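Local coordinates for protein pantothenate kinase (Coxiella burnetii, PDB 3TQC) that catalyses the ATP-dependent phosphorylation of pantothenate to 4'-phosphopantothenate, the first step of coenzyme A biosynthesis, at residues K287-M291 and E292-P296; L219-F222 and V223-F227. One frame throughout, in Å; residues are numbered along the deposited sequence.

Contact 1. Residues K287-M291 and E292-P296; sequences KVNLM and ENILP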
loop_
_atom_site.group_PDB
_atom_site.type_symbol
_atom_site.label_atom_id
_atom_site.label_comp_id
_atom_site.label_asym_id
_atom_site.label_seq_id
_atom_site.Cartn_x
_atom_site.Cartn_y
_atom_site.Cartn_z
ATOM N N LYS B 287 -1.280 -12.789 -22.269
ATOM C CA LYS B 287 -2.539 -13.059 -21.601
ATOM C C LYS B 287 -2.376 -13.890 -20.331
ATOM O O LYS B 287 -3.159 -13.749 -19.393
ATOM C CB LYS B 287 -3.533 -13.756 -22.532
ATOM C CG LYS B 287 -4.891 -13.979 -21.857
ATOM C CD LYS B 287 -6.032 -14.058 -22.856
ATOM C CE LYS B 287 -6.388 -15.460 -23.200
ATOM N NZ LYS B 287 -6.997 -16.123 -22.029
ATOM N N VAL B 288 -1.383 -14.768 -20.318
ATOM C CA VAL B 288 -1.080 -15.546 -19.141
ATOM C C VAL B 288 -0.523 -14.599 -18.086
ATOM O O VAL B 288 -0.851 -14.714 -16.916
ATOM C CB VAL B 288 -0.075 -16.681 -19.451
ATOM C CG1 VAL B 288 0.383 -17.379 -18.167
ATOM C CG2 VAL B 288 -0.697 -17.676 -20.416
ATOM N N ASN B 289 0.302 -13.656 -18.516
ATOM C CA ASN B 289 0.844 -12.651 -17.630
ATOM C C ASN B 289 -0.298 -11.835 -17.030
ATOM O O ASN B 289 -0.389 -11.663 -15.812
ATOM C CB ASN B 289 1.817 -11.740 -18.392
ATOM C CG ASN B 289 2.702 -10.921 -17.477
ATOM O OD1 ASN B 289 2.825 -11.211 -16.289
ATOM N ND2 ASN B 289 3.331 -9.888 -18.032
ATOM N N LEU B 290 -1.184 -11.356 -17.893
ATOM C CA LEU B 290 -2.361 -10.634 -17.440
ATOM C C LEU B 290 -3.124 -11.440 -16.393
ATOM O O LEU B 290 -3.399 -10.940 -15.304
ATOM C CB LEU B 290 -3.256 -10.300 -18.621
ATOM C CG LEU B 290 -4.618 -9.679 -18.361
ATOM C CD1 LEU B 290 -4.490 -8.361 -17.626
ATOM C CD2 LEU B 290 -5.298 -9.496 -19.696
ATOM N N MET B 291 -3.428 -12.696 -16.698
ATOM C CA MET B 291 -4.281 -13.492 -15.820
ATOM C C MET B 291 -3.579 -13.876 -14.526
ATOM O O MET B 291 -4.225 -13.954 -13.485
ATOM C CB MET B 291 -4.810 -14.748 -16.526
ATOM C CG MET B 291 -5.771 -14.500 -17.726
ATOM S SD MET B 291 -7.044 -13.214 -17.481
ATOM C CE MET B 291 -8.286 -14.117 -16.540
ATOM N N GLU B 292 -2.265 -14.086 -14.588
ATOM C CA GLU B 292 -1.510 -14.613 -13.444
ATOM C C GLU B 292 -0.879 -13.538 -12.562
ATOM O O GLU B 292 -0.762 -13.719 -11.353
ATOM C CB GLU B 292 -0.414 -15.581 -13.910
ATOM C CG GLU B 292 -0.927 -16.854 -14.561
ATOM C CD GLU B 292 0.171 -17.896 -14.783
ATOM O OE1 GLU B 292 1.377 -17.554 -14.817
ATOM O OE2 GLU B 292 -0.174 -19.074 -14.923
ATOM N N ASN B 293 -0.458 -12.431 -13.156
ATOM C CA ASN B 293 0.367 -11.456 -12.431
ATOM C C ASN B 293 -0.114 -10.009 -12.406
ATOM O O ASN B 293 0.380 -9.215 -11.612
ATOM C CB ASN B 293 1.779 -11.481 -13.006
ATOM C CG ASN B 293 2.328 -12.876 -13.108
ATOM O OD1 ASN B 293 2.650 -13.342 -14.198
ATOM N ND2 ASN B 293 2.422 -13.561 -11.980
ATOM N N ILE B 294 -1.048 -9.656 -13.272
ATOM C CA ILE B 294 -1.462 -8.264 -13.403
ATOM C C ILE B 294 -2.863 -8.111 -12.846
ATOM O O ILE B 294 -3.057 -7.445 -11.842
ATOM C CB ILE B 294 -1.403 -7.807 -14.868
ATOM C CG1 ILE B 294 -0.012 -8.115 -15.452
ATOM C CG2 ILE B 294 -1.764 -6.306 -14.976
ATOM C CD1 ILE B 294 0.202 -7.658 -16.895
ATOM N N LEU B 295 -3.818 -8.795 -13.465
ATOM C CA LEU B 295 -5.237 -8.690 -13.121
ATOM C C LEU B 295 -5.567 -9.064 -11.669
ATOM O O LEU B 295 -6.443 -8.456 -11.062
ATOM C CB LEU B 295 -6.062 -9.571 -14.069
ATOM C CG LEU B 295 -7.554 -9.292 -14.187
ATOM C CD1 LEU B 295 -7.803 -7.853 -14.657
ATOM C CD2 LEU B 295 -8.212 -10.304 -15.145
ATOM N N PRO B 296 -4.874 -10.066 -11.103
ATOM C CA PRO B 296 -5.113 -10.377 -9.706
ATOM C C PRO B 296 -4.882 -9.217 -8.744
ATOM O O PRO B 296 -5.420 -9.224 -7.654
ATOM C CB PRO B 296 -4.108 -11.490 -9.432
ATOM C CG PRO B 296 -3.987 -12.171 -10.726
ATOM C CD PRO B 296 -4.023 -11.090 -11.739
#
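Leu-290 presents CD1 to two residues of the next turn, 4.2 Å from Ile-294 CB and 4.1 Å from Leu-295 CB. Met-291, bent at chi2 and chi3, runs alongside Leu-295, both pointing the same way, and brings SD to 3.9 Å from Leu-295 CD2. On another flank Val-288 CG1 lies alongside the carboxylate end of Glu-292, 3.4 Å from Glu-292 CD. These pairs ride on a helix that widens as it ends: Asn-293 N still bonds Asn-289 O at 2.8 Å, but Leu-295 N reaches back five residues to Leu-290 O (2.9 Å), a pi-type turn, while Ile-294 N makes only weak bonds. The ring of Pro-296 then sets its CG 3.3 Å from Met-291 O. Asn-289 and Asn-293 cross with amide planes 61° apart, and their OD1 atoms, both acceptors as modelled, stand 3.0 Å from each other. That close pair is doubtful: a weak bond from Asn-289 ND2 to Gly-150 O supports one amide, leaving Asn-293 the less certain. Further out, Ile-294 packs on Phe-232 of strand 229-234. Pro-296 N has no hydrogen to offer Glu-292 O as a next-turn donor, and that oxygen accepts a bond from Arg-213 of the second subunit instead.

Contact 2. Residues L219-F222 and V223-F227; sequences LQVF and VSDFF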
loop_
_atom_site.group_PDB
_atom_site.type_symbol
_atom_site.label_atom_id
_atom_site.label_comp_id
_atom_site.label_asym_id
_atom_site.label_seq_id
_atom_site.Cartn_x
_atom_site.Cartn_y
_atom_site.Cartn_z
ATOM N N LEU B 219 13.766 -9.022 4.151
ATOM C CA LEU B 219 12.974 -7.784 4.214
ATOM C C LEU B 219 12.151 -7.589 2.946
ATOM O O LEU B 219 12.660 -7.764 1.831
ATOM C CB LEU B 219 13.866 -6.557 4.467
ATOM C CG LEU B 219 14.049 -6.226 5.957
ATOM C CD1 LEU B 219 15.340 -5.470 6.268
ATOM C CD2 LEU B 219 12.834 -5.438 6.428
ATOM N N GLN B 220 10.878 -7.243 3.127
ATOM C CA GLN B 220 9.946 -7.146 2.020
ATOM C C GLN B 220 9.364 -5.748 1.933
ATOM O O GLN B 220 8.736 -5.258 2.872
ATOM C CB GLN B 220 8.805 -8.171 2.155
ATOM C CG GLN B 220 9.227 -9.663 2.060
ATOM C CD GLN B 220 9.918 -10.025 0.741
ATOM O OE1 GLN B 220 9.453 -9.666 -0.346
ATOM N NE2 GLN B 220 11.034 -10.731 0.837
ATOM N N VAL B 221 9.596 -5.126 0.787
ATOM C CA VAL B 221 8.916 -3.905 0.379
ATOM C C VAL B 221 8.413 -4.123 -1.049
ATOM O O VAL B 221 9.025 -4.841 -1.837
ATOM C CB VAL B 221 9.852 -2.662 0.411
ATOM C CG1 VAL B 221 11.177 -2.962 -0.295
ATOM C CG2 VAL B 221 9.189 -1.480 -0.250
ATOM N N PHE B 222 7.284 -3.506 -1.351
ATOM C CA PHE B 222 6.667 -3.579 -2.660
ATOM C C PHE B 222 6.815 -2.249 -3.358
ATOM O O PHE B 222 7.009 -1.229 -2.705
ATOM C CB PHE B 222 5.182 -3.887 -2.512
ATOM C CG PHE B 222 4.894 -4.992 -1.549
ATOM C CD1 PHE B 222 5.682 -6.127 -1.528
ATOM C CD2 PHE B 222 3.827 -4.910 -0.676
ATOM C CE1 PHE B 222 5.420 -7.143 -0.652
ATOM C CE2 PHE B 222 3.564 -5.940 0.197
ATOM C CZ PHE B 222 4.368 -7.053 0.206
ATOM N N VAL B 223 6.721 -2.269 -4.684
ATOM C CA VAL B 223 6.724 -1.041 -5.479
ATOM C C VAL B 223 5.677 -0.071 -4.943
ATOM O O VAL B 223 5.944 1.126 -4.826
ATOM C CB VAL B 223 6.451 -1.334 -6.977
ATOM C CG1 VAL B 223 6.233 -0.058 -7.751
ATOM C CG2 VAL B 223 7.594 -2.162 -7.576
ATOM N N SER B 224 4.503 -0.592 -4.598
ATOM C CA SER B 224 3.427 0.229 -4.050
ATOM C C SER B 224 3.800 0.977 -2.759
ATOM O O SER B 224 3.188 2.003 -2.426
ATOM C CB SER B 224 2.179 -0.622 -3.812
ATOM O OG SER B 224 2.377 -1.515 -2.736
ATOM N N ASP B 225 4.817 0.508 -2.049
ATOM C CA ASP B 225 5.263 1.236 -0.869
ATOM C C ASP B 225 6.010 2.523 -1.222
ATOM O O ASP B 225 6.249 3.358 -0.345
ATOM C CB ASP B 225 6.098 0.341 0.036
ATOM C CG ASP B 225 5.302 -0.852 0.566
ATOM O OD1 ASP B 225 5.778 -1.991 0.459
ATOM O OD2 ASP B 225 4.193 -0.653 1.081
ATOM N N PHE B 226 6.320 2.712 -2.505
ATOM C CA PHE B 226 6.989 3.920 -2.968
ATOM C C PHE B 226 6.129 4.820 -3.817
ATOM O O PHE B 226 6.603 5.854 -4.326
ATOM C CB PHE B 226 8.249 3.558 -3.716
ATOM C CG PHE B 226 9.262 2.938 -2.855
ATOM C CD1 PHE B 226 9.486 1.583 -2.898
ATOM C CD2 PHE B 226 9.958 3.706 -1.945
ATOM C CE1 PHE B 226 10.422 1.002 -2.072
ATOM C CE2 PHE B 226 10.878 3.143 -1.114
ATOM C CZ PHE B 226 11.120 1.780 -1.179
ATOM N N PHE B 227 4.861 4.485 -3.958
ATOM C CA PHE B 227 3.965 5.402 -4.632
ATOM C C PHE B 227 2.766 5.767 -3.790
ATOM O O PHE B 227 2.460 5.124 -2.788
ATOM C CB PHE B 227 3.609 4.932 -6.067
ATOM C CG PHE B 227 2.823 3.654 -6.166
ATOM C CD1 PHE B 227 1.599 3.497 -5.528
ATOM C CD2 PHE B 227 3.266 2.636 -6.989
ATOM C CE1 PHE B 227 0.834 2.315 -5.688
ATOM C CE2 PHE B 227 2.528 1.448 -7.141
ATOM C CZ PHE B 227 1.309 1.295 -6.493
#
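Phe-222 and Asp-225 hold each other through two bonds that run in opposite senses. Phe-222 N donates to Asp-225 OD1 at 2.8 Å, almost straight (170°), meeting the carboxylate on its anti side and somewhat out of its plane. In return Asp-225 N donates to Phe-222 O at 2.9 Å, approaching well above the carbonyl plane. The Phe-222 ring is swung back beside its own backbone N (chi1 -46°), which brings it alongside the Asp-225 side chain; ring and carboxylate planes are 24° apart, and Phe-222 CG is 3.7 Å from Asp-225 OD1. Ser-224 OG lies near the plane of that ring, at its edge, but its polar partner is Arg-300 of the same chain. With Val-223 and Ser-224 both in helical conformation, residues 222-225 form a type I beta turn, and Phe-226 N continues it into a short 3-10 segment by bonding Val-223 O at 2.8 Å. The turn sits in the loop that leads to strand 229-234 of the central sheet of this P-loop kinase, and Val-223 packs against helix 157-168. Val-221 CG2, anti to its own N, passes Asp-225 and closes on Phe-226 CE1 at 3.3 Å, the two side chains crossing at about a right angle. Asp-225 OD1 has a second partner, a salt bridge to Arg-300 of the second subunit.

In the fold
Contact 2 comes first along the chain, in the loop between strands 199-203 and 229-234; contact 1 follows at the end of helix 271-294. Their centres are 20 Å apart and their nearest atoms about 11 Å, so they do not touch. Strand 229-234 of the mixed sheet relates them: the loop of contact 2 feeds into it, and contact 1 packs its Ile-294 and Leu-295 against it, with Leu-290 close to Ser-100 of the ADP pocket. Both lie at the dimer interface, where the link is direct: Leu-219 of one subunit packs on Pro-296 of the other. The interface therefore joins the segment that follows helix 271-294, whose last turns lie near the nucleotide site, to the partner's loop.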